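Local structure of putative diguanylate cyclase (GGDEF) with PAS/PAC domain (Rhodopseudomonas palustris, 3LIF) at residues V73-A85 against P91-Y103. The protein probably makes the second messenger cyclic di-GMP from two GTP, the part here being its extracellular sensor domain of the PDC fold. Sequence-based numbering, arbitrary orientation.
Sequences VAILDADGQLTYA and PALDNSDRSYFRY
F101 comes off the first turn of helix 99-106 and lies against the turn D77-G80. From CB, CG stands anti to the backbone N (chi1 166°), which carries the ring to the turn. F101 CD1 meets L76 CD1 at 4.1 Å. F101 CE1 meets G80 CA at 3.3 Å, and F101 CE2 is 4.1 Å from the same atom. F101 CZ meets A78 O at 3.4 Å, with that oxygen at the ring edge. G80 CA sits over one face, offset toward the rim, a CH-pi contact. G80 closes a type I turn between antiparallel strands 70-76 and 82-85. D77 OD1 reaches across this turn to accept a hydrogen bond from Q81 N, which meets it from above the carboxylate plane. The two strands lie at one edge of one of the two five-stranded antiparallel sheets of this PDC sensor domain, with 82-85 outermost. Just before strand 82-85, Q81 forms a single beta bridge with D94 of the loop 91-98. N95 N gives a 2.7 Å bond to G80 O, and L82 N bonds L93 O with an N-H...O angle of 170°. Q81 adds a weak bond from NE2 to A92 O. L76 CD1 also touches Y100 CE2.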
loop_
_atom_site.group_PDB
_atom_site.type_symbol
_atom_site.label_atom_id
_atom_site.label_comp_id
_atom_site.label_asym_id
_atom_site.label_seq_id
_atom_site.Cartn_x
_atom_site.Cartn_y
_atom_site.Cartn_z
ATOM N N VAL A 73 4.890 -3.558 -13.803
ATOM C CA VAL A 73 4.721 -4.987 -13.482
ATOM C C VAL A 73 5.881 -5.830 -14.036
ATOM O O VAL A 73 6.386 -5.603 -15.166
ATOM C CB VAL A 73 3.422 -5.537 -14.119
ATOM C CG1 VAL A 73 3.204 -6.990 -13.720
ATOM C CG2 VAL A 73 2.269 -4.665 -13.700
ATOM N N ALA A 74 6.318 -6.824 -13.293
ATOM C CA ALA A 74 7.371 -7.575 -13.881
ATOM C C ALA A 74 7.252 -9.023 -13.478
ATOM O O ALA A 74 6.551 -9.341 -12.504
ATOM C CB ALA A 74 8.750 -6.981 -13.582
ATOM N N ILE A 75 7.918 -9.869 -14.290
ATOM C CA ILE A 75 8.052 -11.267 -14.046
ATOM C C ILE A 75 9.504 -11.656 -13.730
ATOM O O ILE A 75 10.443 -11.157 -14.367
ATOM C CB ILE A 75 7.655 -12.020 -15.273
ATOM C CG1 ILE A 75 6.363 -11.418 -15.817
ATOM C CG2 ILE A 75 7.486 -13.533 -14.902
ATOM C CD1 ILE A 75 5.098 -11.960 -15.136
ATOM N N LEU A 76 9.651 -12.540 -12.753
ATOM C CA LEU A 76 10.889 -13.185 -12.408
ATOM C C LEU A 76 10.656 -14.681 -12.503
ATOM O O LEU A 76 9.596 -15.181 -11.988
ATOM C CB LEU A 76 11.249 -12.903 -10.946
ATOM C CG LEU A 76 11.511 -11.489 -10.423
ATOM C CD1 LEU A 76 12.027 -11.593 -8.987
ATOM C CD2 LEU A 76 12.440 -10.633 -11.300
ATOM N N ASP A 77 11.617 -15.416 -13.088
ATOM C CA ASP A 77 11.504 -16.884 -13.125
ATOM C C ASP A 77 12.149 -17.444 -11.902
ATOM O O ASP A 77 12.224 -16.777 -10.903
ATOM C CB ASP A 77 12.338 -17.413 -14.269
ATOM C CG ASP A 77 13.864 -17.030 -14.155
ATOM O OD1 ASP A 77 14.480 -16.861 -13.025
ATOM O OD2 ASP A 77 14.449 -16.911 -15.261
ATOM N N ALA A 78 12.447 -18.725 -11.872
ATOM C CA ALA A 78 12.050 -19.552 -10.797
ATOM C C ALA A 78 13.464 -19.363 -10.080
ATOM O O ALA A 78 13.667 -19.692 -8.895
ATOM C CB ALA A 78 11.855 -20.966 -11.229
ATOM N N ASP A 79 14.420 -18.790 -10.836
ATOM C CA ASP A 79 15.776 -18.447 -10.362
ATOM C C ASP A 79 15.883 -16.975 -10.005
ATOM O O ASP A 79 16.959 -16.491 -9.634
ATOM C CB ASP A 79 16.906 -18.812 -11.385
ATOM C CG ASP A 79 16.953 -20.316 -11.737
ATOM O OD1 ASP A 79 17.179 -21.124 -10.829
ATOM O OD2 ASP A 79 16.763 -20.679 -12.917
ATOM N N GLY A 80 14.791 -16.239 -10.081
ATOM C CA GLY A 80 14.855 -14.875 -9.582
ATOM C C GLY A 80 15.308 -13.917 -10.662
ATOM O O GLY A 80 15.593 -12.768 -10.379
ATOM N N GLN A 81 15.394 -14.386 -11.908
ATOM C CA GLN A 81 15.909 -13.557 -12.994
ATOM C C GLN A 81 14.780 -12.823 -13.720
ATOM O O GLN A 81 13.768 -13.417 -14.090
ATOM C CB GLN A 81 16.724 -14.418 -13.952
ATOM C CG GLN A 81 18.270 -14.147 -13.900
ATOM C CD GLN A 81 18.709 -13.097 -14.962
ATOM O OE1 GLN A 81 19.879 -12.697 -15.044
ATOM N NE2 GLN A 81 17.747 -12.649 -15.774
ATOM N N LEU A 82 14.924 -11.536 -13.936
ATOM C CA LEU A 82 13.803 -10.806 -14.479
ATOM C C LEU A 82 13.651 -11.180 -15.934
ATOM O O LEU A 82 14.505 -10.906 -16.722
ATOM C CB LEU A 82 14.038 -9.307 -14.315
ATOM C CG LEU A 82 13.216 -8.126 -14.873
ATOM C CD1 LEU A 82 12.517 -8.354 -16.234
ATOM C CD2 LEU A 82 12.264 -7.503 -13.813
ATOM N N THR A 83 12.539 -11.785 -16.301
ATOM C CA THR A 83 12.297 -12.131 -17.696
ATOM C C THR A 83 11.369 -11.246 -18.536
ATOM O O THR A 83 11.517 -11.183 -19.732
ATOM C CB THR A 83 11.716 -13.510 -17.764
ATOM O OG1 THR A 83 10.519 -13.533 -16.975
ATOM C CG2 THR A 83 12.733 -14.516 -17.233
ATOM N N TYR A 84 10.375 -10.605 -17.937
ATOM C CA TYR A 84 9.482 -9.681 -18.661
ATOM C C TYR A 84 9.167 -8.494 -17.761
ATOM O O TYR A 84 9.275 -8.603 -16.512
ATOM C CB TYR A 84 8.162 -10.358 -19.006
ATOM C CG TYR A 84 8.276 -11.650 -19.774
ATOM C CD1 TYR A 84 8.301 -11.657 -21.174
ATOM C CD2 TYR A 84 8.362 -12.871 -19.108
ATOM C CE1 TYR A 84 8.400 -12.846 -21.890
ATOM C CE2 TYR A 84 8.467 -14.060 -19.797
ATOM C CZ TYR A 84 8.484 -14.033 -21.197
ATOM O OH TYR A 84 8.565 -15.200 -21.890
ATOM N N ALA A 85 8.725 -7.398 -18.389
ATOM C CA ALA A 85 8.383 -6.190 -17.681
ATOM C C ALA A 85 7.624 -5.153 -18.535
ATOM O O ALA A 85 7.721 -5.134 -19.770
ATOM C CB ALA A 85 9.606 -5.587 -17.145
ATOM N N PRO A 91 15.050 -4.538 -17.759
ATOM C CA PRO A 91 16.294 -4.827 -17.057
ATOM C C PRO A 91 16.353 -6.264 -16.607
ATOM O O PRO A 91 15.983 -6.556 -15.485
ATOM C CB PRO A 91 16.203 -3.930 -15.849
ATOM C CG PRO A 91 14.700 -3.795 -15.629
ATOM C CD PRO A 91 14.135 -3.707 -16.975
ATOM N N ALA A 92 16.834 -7.159 -17.462
ATOM C CA ALA A 92 16.843 -8.589 -17.142
ATOM C C ALA A 92 17.928 -8.981 -16.154
ATOM O O ALA A 92 18.740 -9.885 -16.410
ATOM C CB ALA A 92 16.969 -9.403 -18.401
ATOM N N LEU A 93 17.929 -8.315 -15.011
ATOM C CA LEU A 93 18.891 -8.622 -13.965
ATOM C C LEU A 93 18.446 -9.738 -13.022
ATOM O O LEU A 93 17.325 -10.220 -13.028
ATOM C CB LEU A 93 19.152 -7.376 -13.136
ATOM C CG LEU A 93 19.972 -6.203 -13.670
ATOM C CD1 LEU A 93 20.585 -6.504 -14.986
ATOM C CD2 LEU A 93 19.104 -5.017 -13.799
ATOM N N ASP A 94 19.360 -10.136 -12.175
ATOM C CA ASP A 94 19.118 -11.167 -11.195
ATOM C C ASP A 94 18.592 -10.538 -9.887
ATOM O O ASP A 94 19.299 -9.747 -9.281
ATOM C CB ASP A 94 20.450 -11.884 -10.925
ATOM C CG ASP A 94 20.415 -12.773 -9.687
ATOM O OD1 ASP A 94 21.413 -12.733 -8.956
ATOM O OD2 ASP A 94 19.424 -13.516 -9.432
ATOM N N ASN A 95 17.385 -10.909 -9.450
ATOM C CA ASN A 95 16.783 -10.305 -8.248
ATOM C C ASN A 95 16.452 -11.324 -7.158
ATOM O O ASN A 95 15.709 -11.035 -6.221
ATOM C CB ASN A 95 15.547 -9.474 -8.597
ATOM C CG ASN A 95 15.878 -8.317 -9.501
ATOM O OD1 ASN A 95 15.619 -8.372 -10.682
ATOM N ND2 ASN A 95 16.460 -7.277 -8.962
ATOM N N SER A 96 17.037 -12.506 -7.293
ATOM C CA SER A 96 16.876 -13.581 -6.302
ATOM C C SER A 96 17.315 -13.181 -4.902
ATOM O O SER A 96 17.113 -13.937 -3.947
ATOM C CB SER A 96 17.714 -14.770 -6.721
ATOM O OG SER A 96 19.006 -14.261 -6.978
ATOM N N ASP A 97 17.878 -11.996 -4.755
ATOM C CA ASP A 97 18.200 -11.598 -3.415
ATOM C C ASP A 97 16.951 -11.004 -2.717
ATOM O O ASP A 97 16.896 -10.868 -1.511
ATOM C CB ASP A 97 19.336 -10.630 -3.411
ATOM C CG ASP A 97 18.942 -9.302 -3.993
ATOM O OD1 ASP A 97 19.058 -8.297 -3.283
ATOM O OD2 ASP A 97 18.472 -9.228 -5.153
ATOM N N ARG A 98 15.932 -10.686 -3.499
ATOM C CA ARG A 98 14.864 -9.846 -3.058
ATOM C C ARG A 98 13.925 -10.661 -2.146
ATOM O O ARG A 98 13.660 -11.837 -2.433
ATOM C CB ARG A 98 14.204 -9.387 -4.324
ATOM C CG ARG A 98 13.823 -7.987 -4.332
ATOM C CD ARG A 98 14.966 -7.059 -4.170
ATOM N NE ARG A 98 14.629 -5.806 -4.822
ATOM C CZ ARG A 98 15.000 -4.609 -4.398
ATOM N NH1 ARG A 98 15.720 -4.517 -3.300
ATOM N NH2 ARG A 98 14.627 -3.509 -5.082
ATOM N N SER A 99 13.483 -10.088 -1.023
ATOM C CA SER A 99 12.737 -10.911 -0.015
ATOM C C SER A 99 11.441 -11.480 -0.527
ATOM O O SER A 99 11.049 -12.634 -0.198
ATOM C CB SER A 99 12.396 -10.131 1.265
ATOM O OG SER A 99 11.757 -8.949 0.897
ATOM N N TYR A 100 10.731 -10.668 -1.290
ATOM C CA TYR A 100 9.488 -11.184 -1.828
ATOM C C TYR A 100 9.740 -12.390 -2.697
ATOM O O TYR A 100 8.909 -13.327 -2.704
ATOM C CB TYR A 100 8.714 -10.143 -2.587
ATOM C CG TYR A 100 9.407 -9.569 -3.793
ATOM C CD1 TYR A 100 10.069 -8.367 -3.696
ATOM C CD2 TYR A 100 9.359 -10.198 -5.051
ATOM C CE1 TYR A 100 10.650 -7.785 -4.778
ATOM C CE2 TYR A 100 9.977 -9.605 -6.180
ATOM C CZ TYR A 100 10.602 -8.391 -6.006
ATOM O OH TYR A 100 11.256 -7.736 -7.012
ATOM N N PHE A 101 10.870 -12.394 -3.415
ATOM C CA PHE A 101 11.189 -13.539 -4.241
ATOM C C PHE A 101 11.476 -14.706 -3.358
ATOM O O PHE A 101 10.885 -15.775 -3.531
ATOM C CB PHE A 101 12.363 -13.308 -5.158
ATOM C CG PHE A 101 12.892 -14.580 -5.763
ATOM C CD1 PHE A 101 12.294 -15.127 -6.871
ATOM C CD2 PHE A 101 13.998 -15.223 -5.224
ATOM C CE1 PHE A 101 12.774 -16.280 -7.439
ATOM C CE2 PHE A 101 14.467 -16.428 -5.785
ATOM C CZ PHE A 101 13.840 -16.954 -6.878
ATOM N N ARG A 102 12.379 -14.520 -2.398
ATOM C CA ARG A 102 12.622 -15.584 -1.448
ATOM C C ARG A 102 11.314 -16.070 -0.796
ATOM O O ARG A 102 11.127 -17.254 -0.611
ATOM C CB ARG A 102 13.694 -15.178 -0.414
ATOM C CG ARG A 102 15.098 -15.428 -0.985
ATOM C CD ARG A 102 16.260 -14.995 -0.155
ATOM N NE ARG A 102 16.259 -13.546 -0.032
ATOM C CZ ARG A 102 15.808 -12.911 1.062
ATOM N NH1 ARG A 102 15.327 -13.628 2.078
ATOM N NH2 ARG A 102 15.841 -11.576 1.163
ATOM N N TYR A 103 10.400 -15.174 -0.455
ATOM C CA TYR A 103 9.233 -15.621 0.249
ATOM C C TYR A 103 8.338 -16.527 -0.636
ATOM O O TYR A 103 7.890 -17.606 -0.217
ATOM C CB TYR A 103 8.485 -14.422 0.788
ATOM C CG TYR A 103 7.129 -14.776 1.343
ATOM C CD1 TYR A 103 6.024 -14.881 0.485
ATOM C CD2 TYR A 103 6.935 -15.022 2.713
ATOM C CE1 TYR A 103 4.760 -15.229 0.964
ATOM C CE2 TYR A 103 5.674 -15.366 3.210
ATOM C CZ TYR A 103 4.578 -15.467 2.325
ATOM O OH TYR A 103 3.287 -15.787 2.765
#